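Local coordinates for YrdC-like domain-containing protein (PDB 3L7V) that is of unknown function but belongs to the Sua5/YciO/YrdC family, may bind double-stranded RNA and may take part in tRNA modification, at residues Gly57-Cys62 with Ile70-Lys75; Gly93-Gly98 with Gly181-Ala186; Thr36-Trp41 with Asp212-Ala217. One frame throughout, in Å; residues are numbered along the deposited sequence.

Interaction 1: Gly57-Cys62 with Ile70-Lys75; sequences GGVIVC and IMTSDK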
loop_
_atom_site.group_PDB
_atom_site.type_symbol
_atom_site.label_atom_id
_atom_site.label_comp_id
_atom_site.label_asym_id
_atom_site.label_seq_id
_atom_site.Cartn_x
_atom_site.Cartn_y
_atom_site.Cartn_z
ATOM N N GLY A 57 18.326 -6.295 4.641
ATOM C CA GLY A 57 18.440 -5.730 3.303
ATOM C C GLY A 57 17.712 -6.466 2.181
ATOM O O GLY A 57 17.913 -6.176 1.004
ATOM N N GLY A 58 16.869 -7.428 2.530
ATOM C CA GLY A 58 16.169 -8.209 1.520
ATOM C C GLY A 58 15.195 -7.390 0.687
ATOM O O GLY A 58 14.554 -6.470 1.201
ATOM N N VAL A 59 15.093 -7.740 -0.597
ATOM C CA VAL A 59 14.224 -7.072 -1.575
ATOM C C VAL A 59 13.671 -8.087 -2.583
ATOM O O VAL A 59 14.442 -8.825 -3.213
ATOM C CB VAL A 59 14.979 -6.000 -2.401
ATOM C CG1 VAL A 59 14.056 -5.396 -3.447
ATOM C CG2 VAL A 59 15.577 -4.910 -1.509
ATOM N N ILE A 60 12.345 -8.113 -2.746
ATOM C CA ILE A 60 11.705 -8.992 -3.724
ATOM C C ILE A 60 10.728 -8.265 -4.657
ATOM O O ILE A 60 10.330 -7.131 -4.385
ATOM C CB ILE A 60 10.964 -10.172 -3.039
ATOM C CG1 ILE A 60 9.678 -9.693 -2.357
ATOM C CG2 ILE A 60 11.867 -10.888 -2.032
ATOM C CD1 ILE A 60 8.883 -10.822 -1.776
ATOM N N VAL A 61 10.372 -8.921 -5.769
ATOM C CA VAL A 61 9.282 -8.467 -6.631
ATOM C C VAL A 61 8.098 -9.418 -6.438
ATOM O O VAL A 61 8.307 -10.621 -6.279
ATOM C CB VAL A 61 9.701 -8.372 -8.124
ATOM C CG1 VAL A 61 8.483 -8.469 -9.032
ATOM C CG2 VAL A 61 10.471 -7.063 -8.399
ATOM N N CYS A 62 6.872 -8.875 -6.443
ATOM C CA CYS A 62 5.670 -9.604 -6.023
ATOM C C CYS A 62 4.399 -9.109 -6.727
ATOM O O CYS A 62 4.198 -7.903 -6.849
ATOM C CB CYS A 62 5.513 -9.455 -4.500
ATOM S SG CYS A 62 4.065 -10.226 -3.700
ATOM N N ILE A 70 7.637 -3.798 -5.790
ATOM C CA ILE A 70 8.861 -4.098 -5.057
ATOM C C ILE A 70 8.618 -3.977 -3.537
ATOM O O ILE A 70 8.059 -2.986 -3.076
ATOM C CB ILE A 70 10.003 -3.151 -5.499
ATOM C CG1 ILE A 70 10.138 -3.186 -7.025
ATOM C CG2 ILE A 70 11.318 -3.521 -4.794
ATOM C CD1 ILE A 70 10.909 -2.023 -7.625
HETATM N N MSE A 71 9.043 -4.991 -2.780
HETATM C CA MSE A 71 8.772 -5.130 -1.344
HETATM C C MSE A 71 10.056 -5.247 -0.513
HETATM O O MSE A 71 10.964 -6.018 -0.869
HETATM C CB MSE A 71 7.959 -6.406 -1.082
HETATM C CG MSE A 71 6.469 -6.333 -1.323
HETATM SE SE MSE A 71 5.563 -8.014 -0.817
HETATM C CE MSE A 71 6.538 -8.401 0.851
ATOM N N THR A 72 10.111 -4.514 0.605
ATOM C CA THR A 72 11.232 -4.568 1.562
ATOM C C THR A 72 10.767 -4.273 2.996
ATOM O O THR A 72 9.624 -3.854 3.212
ATOM C CB THR A 72 12.410 -3.603 1.194
ATOM O OG1 THR A 72 11.961 -2.241 1.158
ATOM C CG2 THR A 72 12.985 -3.959 -0.144
ATOM N N SER A 73 11.654 -4.487 3.971
ATOM C CA SER A 73 11.305 -4.272 5.375
ATOM C C SER A 73 12.336 -3.496 6.228
ATOM O O SER A 73 12.186 -3.415 7.444
ATOM C CB SER A 73 10.917 -5.597 6.052
ATOM O OG SER A 73 12.055 -6.400 6.294
ATOM N N ASP A 74 13.360 -2.911 5.604
ATOM C CA ASP A 74 14.282 -2.048 6.344
ATOM C C ASP A 74 14.911 -0.926 5.517
ATOM O O ASP A 74 14.721 -0.848 4.304
ATOM C CB ASP A 74 15.368 -2.879 7.038
ATOM C CG ASP A 74 16.179 -3.718 6.061
ATOM O OD1 ASP A 74 16.230 -3.368 4.858
ATOM O OD2 ASP A 74 16.759 -4.733 6.502
ATOM N N LYS A 75 15.661 -0.052 6.179
ATOM C CA LYS A 75 16.307 1.080 5.503
ATOM C C LYS A 75 17.273 0.665 4.369
ATOM O O LYS A 75 17.237 1.237 3.271
ATOM C CB LYS A 75 17.022 1.965 6.533
ATOM C CG LYS A 75 17.802 3.135 5.953
ATOM C CD LYS A 75 16.882 4.226 5.457
ATOM C CE LYS A 75 17.677 5.470 5.049
ATOM N NZ LYS A 75 18.221 6.232 6.211
HETATM O O HOH W 1 14.117 -6.044 4.131
#
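The open end of the beta hairpin formed by strands 59-64 and 67-72 brings Gly57-Cys62 against Ile70-Lys75. Ile60 and Met71, a selenomethionine, form an antiparallel hydrogen-bonded pair. Ile60 N donates to Met71 O at 3.1 Å, and Met71 N returns a bond to Ile60 O at 3.0 Å. Val61 and Ile70 are the next, non-hydrogen-bonded pair.

Side chains sort onto two faces. On one, Val59 CG1 meets Ile70 CG2 at 3.6 Å, while Ile70 CG1 reaches the CG2 branch of Val61. On the other, Ile60 and Met71 lie side by side, with Ile60 CG1 against Met71 CB at 3.9 Å. Cys62 SG lies trans to its own backbone N (chi1 178°), and it meets Met71 SE at 3.9 Å.

Beyond the paired residues the two segments are joined by polar links. A water accepts from Ser73 N and can donate to Gly58 O. Asp74 OD2 takes the N-H of Gly57 on its syn lone pair, at 2.9 Å and nearly straight (169°). Its OD1 caps Gly77 N, so one carboxylate serves both the hairpin and the start of helix 75-85.

That helix covers Val59, Ile70 and Thr72. Helix 167-180 covers Met71 on the other face. Strand 213-216 flanks Val61, and strand 185-188 lies beyond Ile70.

Interaction 2: Gly93-Gly98 with Gly181-Ala186; sequences GVVLCG and GRMVYA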
loop_
_atom_site.group_PDB
_atom_site.type_symbol
_atom_site.label_atom_id
_atom_site.label_comp_id
_atom_site.label_asym_id
_atom_site.label_seq_id
_atom_site.Cartn_x
_atom_site.Cartn_y
_atom_site.Cartn_z
ATOM N N GLY A 93 7.561 5.377 0.110
ATOM C CA GLY A 93 6.903 4.084 -0.036
ATOM C C GLY A 93 5.667 4.012 0.862
ATOM O O GLY A 93 5.505 4.825 1.778
ATOM N N VAL A 94 4.799 3.035 0.605
ATOM C CA VAL A 94 3.546 2.865 1.351
ATOM C C VAL A 94 3.646 1.740 2.390
ATOM O O VAL A 94 4.512 0.861 2.275
ATOM C CB VAL A 94 2.397 2.521 0.387
ATOM C CG1 VAL A 94 2.393 3.480 -0.802
ATOM C CG2 VAL A 94 2.524 1.087 -0.093
ATOM N N VAL A 95 2.763 1.762 3.393
ATOM C CA VAL A 95 2.709 0.707 4.421
ATOM C C VAL A 95 1.681 -0.398 4.100
ATOM O O VAL A 95 0.484 -0.130 3.998
ATOM C CB VAL A 95 2.406 1.289 5.828
ATOM C CG1 VAL A 95 2.436 0.191 6.874
ATOM C CG2 VAL A 95 3.389 2.383 6.192
ATOM N N LEU A 96 2.148 -1.636 3.944
ATOM C CA LEU A 96 1.265 -2.769 3.608
ATOM C C LEU A 96 0.710 -3.469 4.863
ATOM O O LEU A 96 1.464 -4.128 5.579
ATOM C CB LEU A 96 2.009 -3.806 2.747
ATOM C CG LEU A 96 2.556 -3.426 1.362
ATOM C CD1 LEU A 96 3.410 -4.554 0.797
ATOM C CD2 LEU A 96 1.438 -3.065 0.390
ATOM N N CYS A 97 -0.597 -3.334 5.109
ATOM C CA CYS A 97 -1.251 -3.900 6.308
ATOM C C CYS A 97 -1.802 -5.321 6.083
ATOM O O CYS A 97 -2.560 -5.564 5.143
ATOM C CB CYS A 97 -2.379 -2.965 6.823
ATOM S SG CYS A 97 -1.824 -1.338 7.477
ATOM N N GLY A 98 -1.436 -6.248 6.962
ATOM C CA GLY A 98 -1.869 -7.632 6.857
ATOM C C GLY A 98 -3.102 -7.954 7.701
ATOM O O GLY A 98 -3.610 -9.086 7.671
ATOM N N GLY A 181 6.660 -9.497 14.554
ATOM C CA GLY A 181 6.399 -8.112 14.907
ATOM C C GLY A 181 7.026 -7.115 13.943
ATOM O O GLY A 181 7.343 -5.985 14.335
ATOM N N ARG A 182 7.196 -7.514 12.681
ATOM C CA ARG A 182 7.828 -6.643 11.685
ATOM C C ARG A 182 6.853 -6.094 10.625
ATOM O O ARG A 182 5.840 -6.722 10.322
ATOM C CB ARG A 182 8.968 -7.380 10.980
ATOM C CG ARG A 182 10.039 -7.916 11.911
ATOM C CD ARG A 182 11.171 -8.499 11.107
ATOM N NE ARG A 182 12.111 -9.265 11.919
ATOM C CZ ARG A 182 13.375 -9.482 11.570
ATOM N NH1 ARG A 182 13.836 -8.978 10.435
ATOM N NH2 ARG A 182 14.180 -10.180 12.353
HETATM N N MSE A 183 7.190 -4.933 10.056
HETATM C CA MSE A 183 6.401 -4.294 8.988
HETATM C C MSE A 183 6.974 -4.534 7.567
HETATM O O MSE A 183 8.143 -4.874 7.416
HETATM C CB MSE A 183 6.309 -2.782 9.247
HETATM C CG MSE A 183 5.602 -2.376 10.548
HETATM SE SE MSE A 183 5.916 -0.475 10.996
HETATM C CE MSE A 183 5.151 0.326 9.397
ATOM N N VAL A 184 6.150 -4.343 6.535
ATOM C CA VAL A 184 6.603 -4.457 5.133
ATOM C C VAL A 184 6.207 -3.223 4.295
ATOM O O VAL A 184 5.097 -2.716 4.429
ATOM C CB VAL A 184 6.066 -5.748 4.459
ATOM C CG1 VAL A 184 6.218 -5.678 2.958
ATOM C CG2 VAL A 184 6.782 -6.974 4.999
ATOM N N TYR A 185 7.125 -2.735 3.459
ATOM C CA TYR A 185 6.930 -1.492 2.695
ATOM C C TYR A 185 7.057 -1.749 1.196
ATOM O O TYR A 185 7.649 -2.752 0.785
ATOM C CB TYR A 185 7.945 -0.416 3.114
ATOM C CG TYR A 185 8.144 -0.303 4.609
ATOM C CD1 TYR A 185 9.320 -0.745 5.209
ATOM C CD2 TYR A 185 7.151 0.238 5.425
ATOM C CE1 TYR A 185 9.503 -0.655 6.579
ATOM C CE2 TYR A 185 7.328 0.328 6.788
ATOM C CZ TYR A 185 8.503 -0.118 7.364
ATOM O OH TYR A 185 8.677 -0.024 8.731
ATOM N N ALA A 186 6.522 -0.843 0.375
ATOM C CA ALA A 186 6.430 -1.106 -1.060
ATOM C C ALA A 186 6.318 0.114 -1.963
ATOM O O ALA A 186 6.000 1.220 -1.525
ATOM C CB ALA A 186 5.280 -2.055 -1.355
HETATM O O HOH W 2 3.301 -4.451 7.415
#
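Leu96 makes the close apolar contacts between strand 94-96 and the start of strand 185-188 with the residues leading into it. These are neighbouring antiparallel strands in the middle of the mixed sheet of the YrdC-like domain, and strand 158-163 flanks 94-96 on its other side. The CD1 methyl of Leu96 touches Val184 CG1 at 3.7 Å and Ala186 CB at 3.8 Å. The leucine CG stands opposite its own carbonyl carbon (chi1 -62°), and CD1 reaches both partners. Met71 and Phe165 also pack on Leu96.

Val94 and Ala186 are a hydrogen-bonded pair: Val94 N donates to Ala186 O at 3.0 Å, and Ala186 N donates to Val94 O over a longer and more bent path, 3.2 Å and 140°. Leu96 N adds a straighter bond to Val184 O (165°). Val95 and Tyr185 are the non-hydrogen-bonded pair between them. Val95 CG1 meets the CE methyl of Met183, a selenomethionine bent at chi3, at 3.7 Å. Val95 CG2 only grazes the edge of the Tyr185 ring, near its plane.

The side chains are looser at the Val94 end, although the backbone bond there is short. Val94, partly exposed and close to a bound sulfate, has its CG2 4.4 Å from Ala186 CB. The other end opens past Leu96, where a water accepts from Val184 N and can donate to Leu96 O.

Backbone bonds thus set the register, while mostly apolar, largely buried side chains pack the two faces.

Interaction 3: Thr36-Trp41 with Asp212-Ala217; sequences TKHIHW and DLVIEA. With SO4 (sulfate ion), chain D.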
loop_
_atom_site.group_PDB
_atom_site.type_symbol
_atom_site.label_atom_id
_atom_site.label_comp_id
_atom_site.label_asym_id
_atom_site.label_seq_id
_atom_site.Cartn_x
_atom_site.Cartn_y
_atom_site.Cartn_z
ATOM N N THR A 36 19.157 -13.568 -11.530
ATOM C CA THR A 36 18.066 -13.552 -10.549
ATOM C C THR A 36 17.140 -14.770 -10.653
ATOM O O THR A 36 16.704 -15.142 -11.744
ATOM C CB THR A 36 17.225 -12.272 -10.673
ATOM O OG1 THR A 36 18.089 -11.135 -10.606
ATOM C CG2 THR A 36 16.190 -12.194 -9.548
ATOM N N LYS A 37 16.846 -15.381 -9.510
ATOM C CA LYS A 37 15.937 -16.525 -9.441
ATOM C C LYS A 37 14.455 -16.122 -9.628
ATOM O O LYS A 37 13.988 -15.152 -9.034
ATOM C CB LYS A 37 16.133 -17.253 -8.097
ATOM C CG LYS A 37 15.164 -18.397 -7.853
ATOM C CD LYS A 37 15.325 -19.474 -8.904
ATOM C CE LYS A 37 14.402 -20.661 -8.630
ATOM N NZ LYS A 37 14.531 -21.704 -9.679
ATOM N N HIS A 38 13.739 -16.860 -10.474
ATOM C CA HIS A 38 12.306 -16.648 -10.698
ATOM C C HIS A 38 11.548 -17.895 -10.262
ATOM O O HIS A 38 11.973 -19.016 -10.573
ATOM C CB HIS A 38 11.998 -16.412 -12.187
ATOM C CG HIS A 38 12.474 -15.098 -12.721
ATOM N ND1 HIS A 38 11.723 -14.336 -13.590
ATOM C CD2 HIS A 38 13.631 -14.418 -12.530
ATOM C CE1 HIS A 38 12.392 -13.241 -13.905
ATOM N NE2 HIS A 38 13.552 -13.264 -13.272
ATOM N N ILE A 39 10.426 -17.697 -9.564
ATOM C CA ILE A 39 9.525 -18.785 -9.167
ATOM C C ILE A 39 8.058 -18.452 -9.489
ATOM O O ILE A 39 7.711 -17.291 -9.692
ATOM C CB ILE A 39 9.621 -19.105 -7.651
ATOM C CG1 ILE A 39 9.444 -17.836 -6.812
ATOM C CG2 ILE A 39 10.934 -19.753 -7.310
ATOM C CD1 ILE A 39 9.238 -18.111 -5.325
ATOM N N HIS A 40 7.202 -19.474 -9.515
ATOM C CA HIS A 40 5.763 -19.279 -9.733
ATOM C C HIS A 40 4.921 -19.445 -8.455
ATOM O O HIS A 40 4.997 -20.474 -7.787
ATOM C CB HIS A 40 5.253 -20.222 -10.829
ATOM C CG HIS A 40 5.614 -19.789 -12.219
ATOM N ND1 HIS A 40 4.726 -19.139 -13.053
ATOM C CD2 HIS A 40 6.765 -19.914 -12.924
ATOM C CE1 HIS A 40 5.313 -18.887 -14.209
ATOM N NE2 HIS A 40 6.552 -19.346 -14.157
ATOM N N TRP A 41 4.121 -18.429 -8.123
ATOM C CA TRP A 41 3.239 -18.481 -6.945
ATOM C C TRP A 41 2.144 -19.531 -7.129
ATOM O O TRP A 41 1.502 -19.582 -8.175
ATOM C CB TRP A 41 2.616 -17.106 -6.682
ATOM C CG TRP A 41 1.676 -17.060 -5.502
ATOM C CD1 TRP A 41 1.966 -17.393 -4.207
ATOM C CD2 TRP A 41 0.296 -16.660 -5.510
ATOM N NE1 TRP A 41 0.856 -17.231 -3.414
ATOM C CE2 TRP A 41 -0.181 -16.772 -4.186
ATOM C CE3 TRP A 41 -0.586 -16.221 -6.509
ATOM C CZ2 TRP A 41 -1.500 -16.463 -3.832
ATOM C CZ3 TRP A 41 -1.899 -15.905 -6.152
ATOM C CH2 TRP A 41 -2.341 -16.029 -4.827
ATOM N N ASP A 212 16.512 -9.580 -5.365
ATOM C CA ASP A 212 16.950 -10.913 -4.920
ATOM C C ASP A 212 16.053 -12.082 -5.382
ATOM O O ASP A 212 16.515 -13.214 -5.459
ATOM C CB ASP A 212 17.114 -10.972 -3.391
ATOM C CG ASP A 212 17.984 -9.842 -2.832
ATOM O OD1 ASP A 212 18.972 -9.433 -3.484
ATOM O OD2 ASP A 212 17.671 -9.353 -1.724
ATOM N N LEU A 213 14.782 -11.806 -5.677
ATOM C CA LEU A 213 13.832 -12.826 -6.146
ATOM C C LEU A 213 12.642 -12.183 -6.877
ATOM O O LEU A 213 12.186 -11.104 -6.498
ATOM C CB LEU A 213 13.310 -13.660 -4.969
ATOM C CG LEU A 213 12.278 -14.768 -5.202
ATOM C CD1 LEU A 213 12.958 -16.029 -5.690
ATOM C CD2 LEU A 213 11.502 -15.058 -3.924
ATOM N N VAL A 214 12.147 -12.851 -7.915
ATOM C CA VAL A 214 10.940 -12.422 -8.619
ATOM C C VAL A 214 9.858 -13.502 -8.561
ATOM O O VAL A 214 10.059 -14.618 -9.049
ATOM C CB VAL A 214 11.213 -12.115 -10.119
ATOM C CG1 VAL A 214 9.921 -11.662 -10.814
ATOM C CG2 VAL A 214 12.331 -11.067 -10.280
ATOM N N ILE A 215 8.711 -13.167 -7.973
ATOM C CA ILE A 215 7.589 -14.090 -7.931
ATOM C C ILE A 215 6.626 -13.765 -9.077
ATOM O O ILE A 215 6.158 -12.628 -9.181
ATOM C CB ILE A 215 6.870 -14.010 -6.563
ATOM C CG1 ILE A 215 7.804 -14.462 -5.434
ATOM C CG2 ILE A 215 5.593 -14.817 -6.568
ATOM C CD1 ILE A 215 7.407 -13.932 -4.032
ATOM N N GLU A 216 6.349 -14.760 -9.929
ATOM C CA GLU A 216 5.507 -14.600 -11.131
ATOM C C GLU A 216 4.077 -15.144 -10.965
ATOM O O GLU A 216 3.883 -16.172 -10.317
ATOM C CB GLU A 216 6.149 -15.298 -12.341
ATOM C CG GLU A 216 7.572 -14.836 -12.665
ATOM C CD GLU A 216 8.089 -15.353 -14.013
ATOM O OE1 GLU A 216 7.324 -16.001 -14.763
ATOM O OE2 GLU A 216 9.270 -15.099 -14.327
ATOM N N ALA A 217 3.099 -14.453 -11.565
ATOM C CA ALA A 217 1.687 -14.880 -11.600
ATOM C C ALA A 217 0.842 -14.048 -12.585
ATOM O O ALA A 217 -0.208 -13.526 -12.214
ATOM C CB ALA A 217 1.056 -14.836 -10.202
HETATM S S SO4 D . 2.081 -17.364 -14.954
HETATM O O1 SO4 D . 1.991 -18.116 -13.705
HETATM O O2 SO4 D . 2.941 -16.200 -14.731
HETATM O O3 SO4 D . 2.654 -18.212 -15.999
HETATM O O4 SO4 D . 0.741 -16.948 -15.369
HETATM O O HOH W 3 18.374 -14.940 -7.056
#
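His38 and Glu216 join edge strand 37-40 to its parallel neighbour 213-216 by a side-chain bond as well as by backbone.

Backbone bonds alternate across the pair. Lys37 O accepts from Val214 N, and Val214 O accepts from Ile39 N. Ile39 O then takes Glu216 N at 2.9 Å, and Glu216 O takes Trp41 N. At the start of the strands a water accepts from Lys37 N and donates to Asp212 O.

Among polar side chains, His38 ND1 donates to Glu216 OE2 at 2.7 Å, almost straight (173°). The acceptor lies in the imidazole plane and uses its anti lone pair, while ring and carboxylate planes stand 79° apart. His38 NE2 is bonded to Glu208 OE2. Two carboxylates at the ring nitrogens would probably favour a charged imidazole. His40 ND1 donates to sulfate O1 at 3.0 Å in a bent bond. The backbone N atoms of Asp218 and Asp219 also hold this ion, which probably came from the crystallisation liquor.

Both histidines present a ring face to an aliphatic carbon. Val214 CB sits over the centre of the His38 ring, 4.0 Å from its centroid. Glu216 CB lies over the His40 ring, offset toward the rim. These are CH-pi contacts.

Apolar contacts fill the other face. Ile39 CG1 lies between backbone N and carbonyl carbon (chi1 52°), and its CD1 meets Ile215 CG1 at 3.9 Å and Leu213 CD2 at 4.1 Å. Trp41 CB touches Ile215 CG2 at 3.8 Å.

Strand 37-40 is outermost in the sheet within this chain. Helix 47-54 packs on Ile39 and Leu213, helix 167-180 covers Trp41, and strand 59-64 flanks strand 213-216.

How the interactions relate
All three contacts belong to one mixed sheet. Interactions 1 and 3 share the border of strands 59-64 and 213-216, with Val61 N 2.9 Å from Leu213 O, a probable hydrogen bond. Their centres are 13 Å apart. Interactions 1 and 2, centres 10 Å apart, meet where strands 67-72 and 185-188 adjoin: Thr72 O is 2.7 Å from Tyr185 N, again a probable hydrogen bond. Interactions 2 and 3 do not touch; their nearest atoms are about 11 Å apart. Interaction 3 closes a loop of chain that contains both others. One sulfate is hydrogen-bonded to His40 in interaction 3; the Val94 side chain of interaction 2 is about 4 Å from a sulfate. Such ions probably come from the crystallisation liquor.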